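Local coordinates for extracellular solute-binding protein family 1 (Alicyclobacillus acidocaldarius subsp. acidocaldarius, PDB 4OVJ) that probably captures a solute outside the cell, possibly a sugar, and delivers it to an ABC-type importer in the membrane, at residues I92-K105 with S122-N134. Sequence-based numbering, arbitrary orientation.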
# COMPACT_ATOMS: atom_id res chain seq x y z
N ILE A 92 -9.46 -12.78 -2.37
CA ILE A 92 -10.74 -12.52 -1.73
C ILE A 92 -11.91 -12.76 -2.69
O ILE A 92 -12.94 -13.29 -2.27
CB ILE A 92 -10.79 -11.12 -1.06
CG1 ILE A 92 -12.03 -11.00 -0.18
CG2 ILE A 92 -10.69 -10.01 -2.09
CD1 ILE A 92 -11.97 -9.84 0.79
N ASP A 93 -11.75 -12.40 -3.97
CA ASP A 93 -12.83 -12.59 -4.94
C ASP A 93 -13.20 -14.07 -5.02
O ASP A 93 -14.39 -14.42 -5.00
CB ASP A 93 -12.44 -12.09 -6.33
CG ASP A 93 -13.52 -12.35 -7.37
OD1 ASP A 93 -14.51 -11.59 -7.40
OD2 ASP A 93 -13.37 -13.31 -8.17
N ALA A 94 -12.18 -14.92 -5.12
CA ALA A 94 -12.41 -16.36 -5.29
C ALA A 94 -13.16 -16.93 -4.09
O ALA A 94 -14.18 -17.61 -4.25
CB ALA A 94 -11.09 -17.08 -5.50
N TYR A 95 -12.68 -16.63 -2.88
CA TYR A 95 -13.31 -17.14 -1.66
C TYR A 95 -14.74 -16.60 -1.50
O TYR A 95 -15.65 -17.34 -1.12
CB TYR A 95 -12.45 -16.81 -0.43
CG TYR A 95 -11.31 -17.79 -0.26
CD1 TYR A 95 -10.09 -17.58 -0.89
CD2 TYR A 95 -11.46 -18.94 0.50
CE1 TYR A 95 -9.04 -18.48 -0.74
CE2 TYR A 95 -10.41 -19.84 0.64
CZ TYR A 95 -9.21 -19.61 0.01
OH TYR A 95 -8.18 -20.51 0.14
N ALA A 96 -14.94 -15.33 -1.81
CA ALA A 96 -16.24 -14.67 -1.68
C ALA A 96 -17.25 -15.27 -2.65
O ALA A 96 -18.37 -15.56 -2.26
CB ALA A 96 -16.11 -13.17 -1.93
N LYS A 97 -16.84 -15.44 -3.90
CA LYS A 97 -17.76 -15.93 -4.93
C LYS A 97 -18.17 -17.38 -4.71
O LYS A 97 -19.28 -17.77 -5.09
CB LYS A 97 -17.15 -15.72 -6.32
CG LYS A 97 -17.16 -14.23 -6.65
CD LYS A 97 -16.86 -13.91 -8.09
CE LYS A 97 -17.36 -12.51 -8.40
NZ LYS A 97 -16.53 -11.81 -9.41
N GLU A 98 -17.28 -18.15 -4.09
CA GLU A 98 -17.59 -19.54 -3.75
C GLU A 98 -18.55 -19.62 -2.57
O GLU A 98 -19.11 -20.67 -2.31
CB GLU A 98 -16.33 -20.30 -3.37
CG GLU A 98 -15.47 -20.77 -4.52
CD GLU A 98 -14.34 -21.66 -4.04
OE1 GLU A 98 -14.47 -22.24 -2.93
OE2 GLU A 98 -13.32 -21.76 -4.75
N GLY A 99 -18.72 -18.52 -1.83
CA GLY A 99 -19.59 -18.52 -0.68
C GLY A 99 -18.94 -18.92 0.64
O GLY A 99 -19.62 -19.31 1.58
N GLN A 100 -17.62 -18.78 0.72
CA GLN A 100 -16.88 -19.21 1.90
C GLN A 100 -16.72 -18.09 2.95
O GLN A 100 -16.25 -18.35 4.05
CB GLN A 100 -15.49 -19.71 1.50
CG GLN A 100 -15.50 -20.81 0.45
CD GLN A 100 -16.11 -22.10 0.93
OE1 GLN A 100 -16.66 -22.18 2.02
NE2 GLN A 100 -16.01 -23.14 0.12
N LEU A 101 -17.07 -16.86 2.59
CA LEU A 101 -16.86 -15.70 3.45
C LEU A 101 -18.17 -15.05 3.87
O LEU A 101 -19.07 -14.81 3.04
CB LEU A 101 -15.97 -14.67 2.75
CG LEU A 101 -14.61 -15.18 2.27
CD1 LEU A 101 -13.79 -14.05 1.66
CD2 LEU A 101 -13.84 -15.83 3.40
N LEU A 102 -18.26 -14.73 5.16
CA LEU A 102 -19.41 -14.06 5.73
C LEU A 102 -19.51 -12.64 5.21
O LEU A 102 -18.52 -11.91 5.17
CB LEU A 102 -19.30 -14.04 7.25
CG LEU A 102 -20.52 -13.60 8.03
CD1 LEU A 102 -21.64 -14.61 7.89
CD2 LEU A 102 -20.14 -13.45 9.49
N ASN A 103 -20.71 -12.24 4.83
CA ASN A 103 -20.97 -10.86 4.45
C ASN A 103 -21.01 -10.01 5.72
O ASN A 103 -21.88 -10.19 6.58
CB ASN A 103 -22.28 -10.73 3.66
CG ASN A 103 -22.49 -9.35 3.07
OD1 ASN A 103 -21.76 -8.40 3.35
ND2 ASN A 103 -23.51 -9.23 2.25
N LEU A 104 -20.04 -9.10 5.83
CA LEU A 104 -19.85 -8.26 7.00
C LEU A 104 -20.58 -6.93 6.90
O LEU A 104 -20.54 -6.14 7.84
CB LEU A 104 -18.34 -8.01 7.22
CG LEU A 104 -17.45 -9.25 7.23
CD1 LEU A 104 -15.99 -8.85 7.37
CD2 LEU A 104 -17.87 -10.23 8.32
N LYS A 105 -21.23 -6.67 5.77
CA LYS A 105 -21.92 -5.40 5.58
C LYS A 105 -22.97 -5.23 6.67
O LYS A 105 -23.80 -6.11 6.90
CB LYS A 105 -22.57 -5.31 4.19
CG LYS A 105 -23.24 -3.97 3.88
CD LYS A 105 -23.99 -4.05 2.56
CE LYS A 105 -24.98 -2.91 2.38
NZ LYS A 105 -24.29 -1.67 1.96
N SER A 122 -12.34 -1.81 -0.87
CA SER A 122 -11.41 -2.87 -1.29
C SER A 122 -11.84 -4.27 -0.83
O SER A 122 -11.42 -5.26 -1.41
CB SER A 122 -9.97 -2.56 -0.85
OG SER A 122 -9.81 -2.67 0.55
N GLY A 123 -12.69 -4.36 0.19
CA GLY A 123 -13.19 -5.64 0.68
C GLY A 123 -14.52 -6.05 0.08
O GLY A 123 -15.06 -7.10 0.44
N TYR A 124 -15.07 -5.23 -0.82
CA TYR A 124 -16.37 -5.49 -1.44
C TYR A 124 -16.23 -6.38 -2.67
O TYR A 124 -15.31 -6.22 -3.48
CB TYR A 124 -17.11 -4.20 -1.81
CG TYR A 124 -18.00 -3.65 -0.73
CD1 TYR A 124 -17.49 -2.92 0.33
CD2 TYR A 124 -19.39 -3.85 -0.78
CE1 TYR A 124 -18.31 -2.41 1.31
CE2 TYR A 124 -20.22 -3.34 0.20
CZ TYR A 124 -19.68 -2.62 1.25
OH TYR A 124 -20.49 -2.12 2.23
N ILE A 125 -17.14 -7.33 -2.78
CA ILE A 125 -17.28 -8.15 -3.98
C ILE A 125 -18.79 -8.19 -4.26
O ILE A 125 -19.57 -8.56 -3.39
CB ILE A 125 -16.74 -9.58 -3.77
CG1 ILE A 125 -15.25 -9.59 -3.38
CG2 ILE A 125 -16.96 -10.43 -5.02
CD1 ILE A 125 -14.30 -9.18 -4.50
N ASP A 126 -19.20 -7.76 -5.45
CA ASP A 126 -20.62 -7.81 -5.84
C ASP A 126 -21.60 -7.38 -4.74
O ASP A 126 -22.56 -8.11 -4.44
CB ASP A 126 -20.98 -9.23 -6.30
CG ASP A 126 -20.19 -9.68 -7.51
OD1 ASP A 126 -19.74 -8.81 -8.30
OD2 ASP A 126 -20.03 -10.90 -7.68
N GLY A 127 -21.34 -6.23 -4.13
CA GLY A 127 -22.27 -5.63 -3.17
C GLY A 127 -22.16 -6.10 -1.73
O GLY A 127 -22.80 -5.52 -0.85
N GLY A 128 -21.38 -7.14 -1.49
CA GLY A 128 -21.17 -7.65 -0.13
C GLY A 128 -19.79 -7.26 0.34
O GLY A 128 -18.88 -7.09 -0.48
N LEU A 129 -19.62 -7.13 1.66
CA LEU A 129 -18.32 -6.81 2.25
C LEU A 129 -17.75 -8.09 2.85
O LEU A 129 -18.26 -8.60 3.83
CB LEU A 129 -18.49 -5.74 3.33
CG LEU A 129 -17.26 -5.40 4.17
CD1 LEU A 129 -16.16 -4.81 3.32
CD2 LEU A 129 -17.65 -4.46 5.31
N TYR A 130 -16.67 -8.60 2.27
CA TYR A 130 -16.16 -9.92 2.66
C TYR A 130 -14.83 -9.93 3.40
O TYR A 130 -14.37 -10.98 3.84
CB TYR A 130 -16.13 -10.82 1.43
CG TYR A 130 -17.53 -11.05 0.91
CD1 TYR A 130 -18.40 -11.91 1.58
CD2 TYR A 130 -17.99 -10.39 -0.22
CE1 TYR A 130 -19.68 -12.12 1.12
CE2 TYR A 130 -19.28 -10.60 -0.68
CZ TYR A 130 -20.12 -11.46 -0.01
OH TYR A 130 -21.39 -11.66 -0.47
N GLY A 131 -14.23 -8.77 3.55
CA GLY A 131 -13.02 -8.63 4.33
C GLY A 131 -12.86 -7.18 4.72
O GLY A 131 -13.28 -6.29 3.99
N ILE A 132 -12.24 -6.95 5.87
CA ILE A 132 -11.92 -5.60 6.30
C ILE A 132 -10.39 -5.44 6.34
O ILE A 132 -9.69 -6.24 6.97
CB ILE A 132 -12.56 -5.29 7.66
CG1 ILE A 132 -14.10 -5.46 7.53
CG2 ILE A 132 -12.20 -3.87 8.07
CD1 ILE A 132 -14.85 -5.31 8.83
N PRO A 133 -9.87 -4.43 5.62
CA PRO A 133 -8.43 -4.23 5.62
C PRO A 133 -7.93 -4.05 7.04
O PRO A 133 -8.60 -3.40 7.85
CB PRO A 133 -8.25 -2.94 4.81
CG PRO A 133 -9.41 -2.95 3.87
CD PRO A 133 -10.54 -3.48 4.70
N ASN A 134 -6.80 -4.65 7.35
CA ASN A 134 -6.27 -4.60 8.71
C ASN A 134 -5.12 -3.61 8.89
O ASN A 134 -4.78 -3.25 10.01
CB ASN A 134 -5.91 -6.00 9.23
CG ASN A 134 -4.84 -6.70 8.42
OD1 ASN A 134 -4.10 -6.08 7.65
ND2 ASN A 134 -4.75 -8.02 8.60
O HOH W 1 -15.87 -12.19 5.84
O HOH W 2 -24.54 -6.97 0.79
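The loop after helix 92-98 runs beside a hairpin strand, Asn-103 nearest Tyr-130 and Lys-105 nearest Leu-129, and one main-chain hydrogen bond links them, Leu-104 N donating almost straight to Leu-129 O at 2.7 Å. The fold is that of a periplasmic-type binding protein, and here helix 92-98 and the loop after it pack against a beta hairpin, 124-125 with 128-129, closed by a type I' turn from Ile-125 to Gly-128. The strand runs on from the hairpin to pair with strand 293-300: Ile-132 is bonded through its backbone to Trp-298, and Leu-102 to Ile-300.

Asn-103 forms an Asx turn. With CG anti to its own N (chi1 -171°), OD1 takes Lys-105 N from one face of the amide plane and Leu-129 N, 3.0 Å away, from the other, so two N-H groups grip one oxygen and fix the amide's tilt. Its ND2 gives to a water that in turn donates to Gly-127 O, and a second water lies within hydrogen-bonding distance of both Leu-102 O and Tyr-130 O.

Tyr-130 is wedged between helix and loop. Ala-96 CB sits over one face of its ring, a CH-pi contact 4.1 Å from the centroid, while Leu-101 O lies near the ring plane at the edge, 3.3 Å from Tyr-130 CD1. Ile-92 CD1 reaches past the tyrosine CB to Gly-131 N. Further along, Leu-104 CD1 meets Ile-132 CG1 at 3.9 Å.

At the turn, Ile-125 lies across Asp-93 at about a right angle and packs CG1 on Ala-96 CB. The Asp-93 carboxylate uses the syn lone pair of OD1 in a salt bridge with Lys-97 NZ, 2.9 Å away; that ammonium also stays 4.0 Å from Asp-126 OD2, too far to count as a salt bridge.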